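Local atomic coordinates of probable M18 family aminopeptidase 1 (Thermotoga maritima, PDB entry 2GLF), a protein that probably acts as a zinc-dependent aminopeptidase of the M18 family, removing residues from the N-termini of peptides. Residues A[98-103]-A[184-189]; A[135-138]-A[144-147]. All coordinates share one frame; numbering follows the deposited sequence.

Overall arrangement
Both contacts belong to the six-stranded antiparallel sheet, whose strand order is 145-150, 132-139, 223-229, 97-108, 111-119, 185-189. Contact 1 lies toward one side of it, where residues 98-103 and 184-189 meet across the intervening strand 111-119. Contact 2 is at the opposite edge within this chain, pairing 135-138 with 144-147 in a hairpin. Their centres are about 16 Å apart and their nearest atoms about 6 Å, without touching. Along the chain, both arms of the hairpin fall between the two segments of contact 1. The strands thus fold back several times to complete one sheet, and the segments of contact 1 also touch two other subunits of the twelve-chain assembly.

Contact 1 (A[98-103]-A[184-189]); sequences LDFKPN and LMLIAG
Leu98 and Leu184 have the same shape: each sets its CG opposite its own carbonyl carbon (chi1 -62° and -60°), with CD1 continuing the chain away from CA, which brings one methyl of each to the other. CD2 of Leu98 meets CD1 of Leu184 at 4.0 Å, the two side chains crossing at about a right angle. Phe100, two residues along from Leu98, makes the second touch. CE1 at the rim of its ring lies 3.9 Å from Leu186 CD1, and that methyl sits near the ring plane, at the edge, rather than over a face. The aromatic ring is stacked with Phe114 of the strand in between.

The backbones stay well apart, with Leu98 CA 8.3 Å from Leu184 CA, because strand 111-119 is hydrogen-bonded between them: Asp99 pairs with His117 and Lys101 with Lys115 on one side, Leu186 with Phe114 on the other. At the far end of 184-189, Ala188 and Gly189 both face Ala112 in a classic beta bulge. Asp99 and Lys101 alternate with the touching residues and form salt bridges both within their own chain, to Arg97 and Glu182, and to Lys362 and Asp340 of a neighbouring subunit.

All four touching side chains are buried and hydrocarbon, so what links the segments directly is van der Waals and hydrophobic contact. The backbone hydrogen bonds named for each segment go to other strands, 111-119 between them and 223-229 beyond 98-103.

Contact 2 (A[135-138]-A[144-147]); sequences HGVL and TEIE
Val137 and Glu145 lie diagonally across two antiparallel strands, their side chains oblique to each other, with CG2 of the valine 3.7 Å from CG of the glutamate. Both of these carbons are anti to the backbone N of their own residue (chi1 173° for Glu145), and in that position they meet across the strands. What the valine touches is therefore the aliphatic stem of Glu145, whose chain extends beyond CG. Directly opposite Val137 stands Glu147, in a non-hydrogen-bonded pair with a CA to CA separation of 4.5 Å. Its CG comes 4.0 Å from Gly136 O, and its carboxylate is used further along its own strand, where OE1 is hydrogen-bonded to His149 NE2.

The other face of the pair belongs to Leu138 and Ile146. These two form the hydrogen-bonded pair, held by both backbone bonds: Leu138 N to Ile146 O at 2.8 Å, fairly straight at 159°, and Ile146 N to Leu138 O at 2.7 Å, more bent at 132°. Both side chains also pack on Ile215, an apolar patch on this face, while Val137 leans on Arg34 of helix 33-45. Exposed glutamates thus share one face with a buried valine, and the CG methylene of Glu145 lies against it.

The strand axes approach to 4.7 Å. Backbone bonds from Gly136 to Ile148 and from His135 to Glu226 carry the pairing on along the hairpin and across to strand 223-229. Alternating pairs of this kind, joined by a short connection, are those of an antiparallel beta hairpin, whose strand 145-150 is outermost in the six-stranded sheet within this chain.

Contact 1 (A[98-103]-A[184-189])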
loop_
_atom_site.group_PDB
_atom_site.type_symbol
_atom_site.label_atom_id
_atom_site.label_comp_id
_atom_site.label_asym_id
_atom_site.label_seq_id
_atom_site.Cartn_x
_atom_site.Cartn_y
_atom_site.Cartn_z
ATOM N N LEU A 98 -6.548 37.324 -6.532
ATOM C CA LEU A 98 -7.692 36.559 -7.007
ATOM C C LEU A 98 -8.391 37.473 -8.012
ATOM O O LEU A 98 -8.553 38.664 -7.753
ATOM C CB LEU A 98 -8.658 36.229 -5.865
ATOM C CG LEU A 98 -8.190 35.377 -4.683
ATOM C CD1 LEU A 98 -9.333 35.255 -3.677
ATOM C CD2 LEU A 98 -7.747 34.002 -5.159
ATOM N N ASP A 99 -8.782 36.926 -9.161
ATOM C CA ASP A 99 -9.473 37.709 -10.182
ATOM C C ASP A 99 -10.912 37.243 -10.329
ATOM O O ASP A 99 -11.171 36.046 -10.362
ATOM C CB ASP A 99 -8.807 37.562 -11.557
ATOM C CG ASP A 99 -7.426 38.190 -11.632
ATOM O OD1 ASP A 99 -7.123 39.111 -10.840
ATOM O OD2 ASP A 99 -6.646 37.766 -12.519
ATOM N N PHE A 100 -11.844 38.185 -10.413
ATOM C CA PHE A 100 -13.246 37.847 -10.628
ATOM C C PHE A 100 -13.280 37.169 -12.006
ATOM O O PHE A 100 -12.605 37.621 -12.931
ATOM C CB PHE A 100 -14.091 39.126 -10.720
ATOM C CG PHE A 100 -14.657 39.611 -9.408
ATOM C CD1 PHE A 100 -14.047 39.309 -8.197
ATOM C CD2 PHE A 100 -15.790 40.423 -9.401
ATOM C CE1 PHE A 100 -14.557 39.808 -7.002
ATOM C CE2 PHE A 100 -16.301 40.924 -8.217
ATOM C CZ PHE A 100 -15.683 40.616 -7.014
ATOM N N LYS A 101 -14.043 36.092 -12.155
ATOM C CA LYS A 101 -14.146 35.446 -13.462
ATOM C C LYS A 101 -14.986 36.359 -14.350
ATOM O O LYS A 101 -15.579 37.318 -13.867
ATOM C CB LYS A 101 -14.834 34.087 -13.352
ATOM C CG LYS A 101 -13.938 32.964 -12.877
ATOM C CD LYS A 101 -14.630 31.625 -13.044
ATOM C CE LYS A 101 -13.721 30.478 -12.647
ATOM N NZ LYS A 101 -14.462 29.187 -12.665
ATOM N N PRO A 102 -15.044 36.079 -15.661
ATOM C CA PRO A 102 -15.847 36.937 -16.544
ATOM C C PRO A 102 -17.307 37.059 -16.075
ATOM O O PRO A 102 -17.875 38.153 -16.076
ATOM C CB PRO A 102 -15.700 36.258 -17.900
ATOM C CG PRO A 102 -14.297 35.717 -17.832
ATOM C CD PRO A 102 -14.266 35.105 -16.447
ATOM N N ASN A 103 -17.923 35.943 -15.690
ATOM C CA ASN A 103 -19.291 35.973 -15.171
ATOM C C ASN A 103 -19.149 35.514 -13.727
ATOM O O ASN A 103 -19.447 34.365 -13.407
ATOM C CB ASN A 103 -20.205 35.008 -15.922
ATOM C CG ASN A 103 -20.285 35.308 -17.400
ATOM O OD1 ASN A 103 -20.478 36.451 -17.803
ATOM N ND2 ASN A 103 -20.146 34.275 -18.218
ATOM N N LEU A 184 -12.946 29.383 -4.156
ATOM C CA LEU A 184 -12.537 30.689 -3.646
ATOM C C LEU A 184 -13.534 31.718 -4.172
ATOM O O LEU A 184 -13.261 32.438 -5.130
ATOM C CB LEU A 184 -11.113 31.017 -4.111
ATOM C CG LEU A 184 -10.084 29.991 -3.615
ATOM C CD1 LEU A 184 -8.724 30.219 -4.255
ATOM C CD2 LEU A 184 -9.991 30.087 -2.100
HETATM N N MSE A 185 -14.702 31.768 -3.539
HETATM C CA MSE A 185 -15.754 32.690 -3.940
HETATM C C MSE A 185 -16.134 33.596 -2.779
HETATM O O MSE A 185 -16.405 33.114 -1.680
HETATM C CB MSE A 185 -16.979 31.897 -4.380
HETATM C CG MSE A 185 -16.634 30.520 -4.914
HETATM SE SE MSE A 185 -18.135 29.581 -5.691
HETATM C CE MSE A 185 -18.999 28.980 -4.070
ATOM N N LEU A 186 -16.154 34.905 -3.004
ATOM C CA LEU A 186 -16.540 35.805 -1.924
ATOM C C LEU A 186 -18.055 35.929 -1.902
ATOM O O LEU A 186 -18.722 35.783 -2.933
ATOM C CB LEU A 186 -15.913 37.202 -2.078
ATOM C CG LEU A 186 -15.055 37.558 -3.290
ATOM C CD1 LEU A 186 -14.645 39.014 -3.192
ATOM C CD2 LEU A 186 -13.834 36.660 -3.357
ATOM N N ILE A 187 -18.593 36.186 -0.716
ATOM C CA ILE A 187 -20.028 36.342 -0.552
ATOM C C ILE A 187 -20.453 37.716 -1.076
ATOM O O ILE A 187 -19.985 38.748 -0.600
ATOM C CB ILE A 187 -20.420 36.195 0.928
ATOM C CG1 ILE A 187 -19.984 34.815 1.433
ATOM C CG2 ILE A 187 -21.918 36.370 1.090
ATOM C CD1 ILE A 187 -20.345 34.531 2.870
ATOM N N ALA A 188 -21.328 37.726 -2.074
ATOM C CA ALA A 188 -21.798 38.978 -2.645
ATOM C C ALA A 188 -22.945 39.549 -1.823
ATOM O O ALA A 188 -23.081 40.763 -1.693
ATOM C CB ALA A 188 -22.243 38.757 -4.078
ATOM N N GLY A 189 -23.774 38.669 -1.271
ATOM C CA GLY A 189 -24.894 39.123 -0.474
ATOM C C GLY A 189 -25.751 37.982 0.019
ATOM O O GLY A 189 -25.553 36.835 -0.380
#

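Contact 2 (A[135-138]-A[144-147])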
loop_
_atom_site.group_PDB
_atom_site.type_symbol
_atom_site.label_atom_id
_atom_site.label_comp_id
_atom_site.label_asym_id
_atom_site.label_seq_id
_atom_site.Cartn_x
_atom_site.Cartn_y
_atom_site.Cartn_z
ATOM N N HIS A 135 -11.032 45.438 -6.120
ATOM C CA HIS A 135 -10.379 46.530 -6.843
ATOM C C HIS A 135 -10.299 46.248 -8.338
ATOM O O HIS A 135 -9.985 45.132 -8.749
ATOM C CB HIS A 135 -8.964 46.751 -6.311
ATOM C CG HIS A 135 -8.913 47.463 -4.996
ATOM N ND1 HIS A 135 -9.355 48.757 -4.835
ATOM C CD2 HIS A 135 -8.446 47.073 -3.787
ATOM C CE1 HIS A 135 -9.165 49.136 -3.584
ATOM N NE2 HIS A 135 -8.614 48.132 -2.927
ATOM N N GLY A 136 -10.577 47.254 -9.157
ATOM C CA GLY A 136 -10.500 47.032 -10.585
ATOM C C GLY A 136 -11.227 48.049 -11.438
ATOM O O GLY A 136 -11.332 49.221 -11.079
ATOM N N VAL A 137 -11.731 47.589 -12.579
ATOM C CA VAL A 137 -12.435 48.458 -13.504
ATOM C C VAL A 137 -13.386 47.668 -14.416
ATOM O O VAL A 137 -13.145 46.499 -14.713
ATOM C CB VAL A 137 -11.416 49.251 -14.353
ATOM C CG1 VAL A 137 -10.463 48.298 -15.048
ATOM C CG2 VAL A 137 -12.143 50.109 -15.365
ATOM N N LEU A 138 -14.470 48.312 -14.840
ATOM C CA LEU A 138 -15.460 47.689 -15.712
ATOM C C LEU A 138 -15.868 48.703 -16.784
ATOM O O LEU A 138 -15.977 49.896 -16.502
ATOM C CB LEU A 138 -16.714 47.290 -14.919
ATOM C CG LEU A 138 -16.645 46.483 -13.613
ATOM C CD1 LEU A 138 -18.034 46.458 -12.981
ATOM C CD2 LEU A 138 -16.139 45.062 -13.863
ATOM N N THR A 144 -18.113 53.479 -21.623
ATOM C CA THR A 144 -17.944 54.211 -20.365
ATOM C C THR A 144 -17.148 53.401 -19.336
ATOM O O THR A 144 -17.550 52.307 -18.944
ATOM C CB THR A 144 -19.317 54.587 -19.756
ATOM O OG1 THR A 144 -19.925 55.617 -20.547
ATOM C CG2 THR A 144 -19.161 55.079 -18.330
ATOM N N GLU A 145 -16.021 53.952 -18.899
ATOM C CA GLU A 145 -15.161 53.286 -17.928
ATOM C C GLU A 145 -15.669 53.500 -16.510
ATOM O O GLU A 145 -16.135 54.585 -16.171
ATOM C CB GLU A 145 -13.738 53.821 -18.066
ATOM C CG GLU A 145 -12.765 53.342 -17.019
ATOM C CD GLU A 145 -11.373 53.887 -17.259
ATOM O OE1 GLU A 145 -10.634 53.312 -18.091
ATOM O OE2 GLU A 145 -11.024 54.908 -16.627
ATOM N N ILE A 146 -15.577 52.462 -15.683
ATOM C CA ILE A 146 -16.045 52.535 -14.301
ATOM C C ILE A 146 -15.053 51.922 -13.319
ATOM O O ILE A 146 -14.738 50.740 -13.394
ATOM C CB ILE A 146 -17.408 51.820 -14.142
ATOM C CG1 ILE A 146 -18.462 52.534 -14.992
ATOM C CG2 ILE A 146 -17.831 51.801 -12.678
ATOM C CD1 ILE A 146 -19.859 51.984 -14.839
ATOM N N GLU A 147 -14.569 52.739 -12.392
ATOM C CA GLU A 147 -13.615 52.275 -11.396
ATOM C C GLU A 147 -14.311 51.630 -10.194
ATOM O O GLU A 147 -15.423 52.013 -9.821
ATOM C CB GLU A 147 -12.735 53.441 -10.934
ATOM C CG GLU A 147 -11.248 53.182 -11.093
ATOM C CD GLU A 147 -10.400 54.397 -10.772
ATOM O OE1 GLU A 147 -10.444 54.876 -9.617
ATOM O OE2 GLU A 147 -9.686 54.875 -11.679
#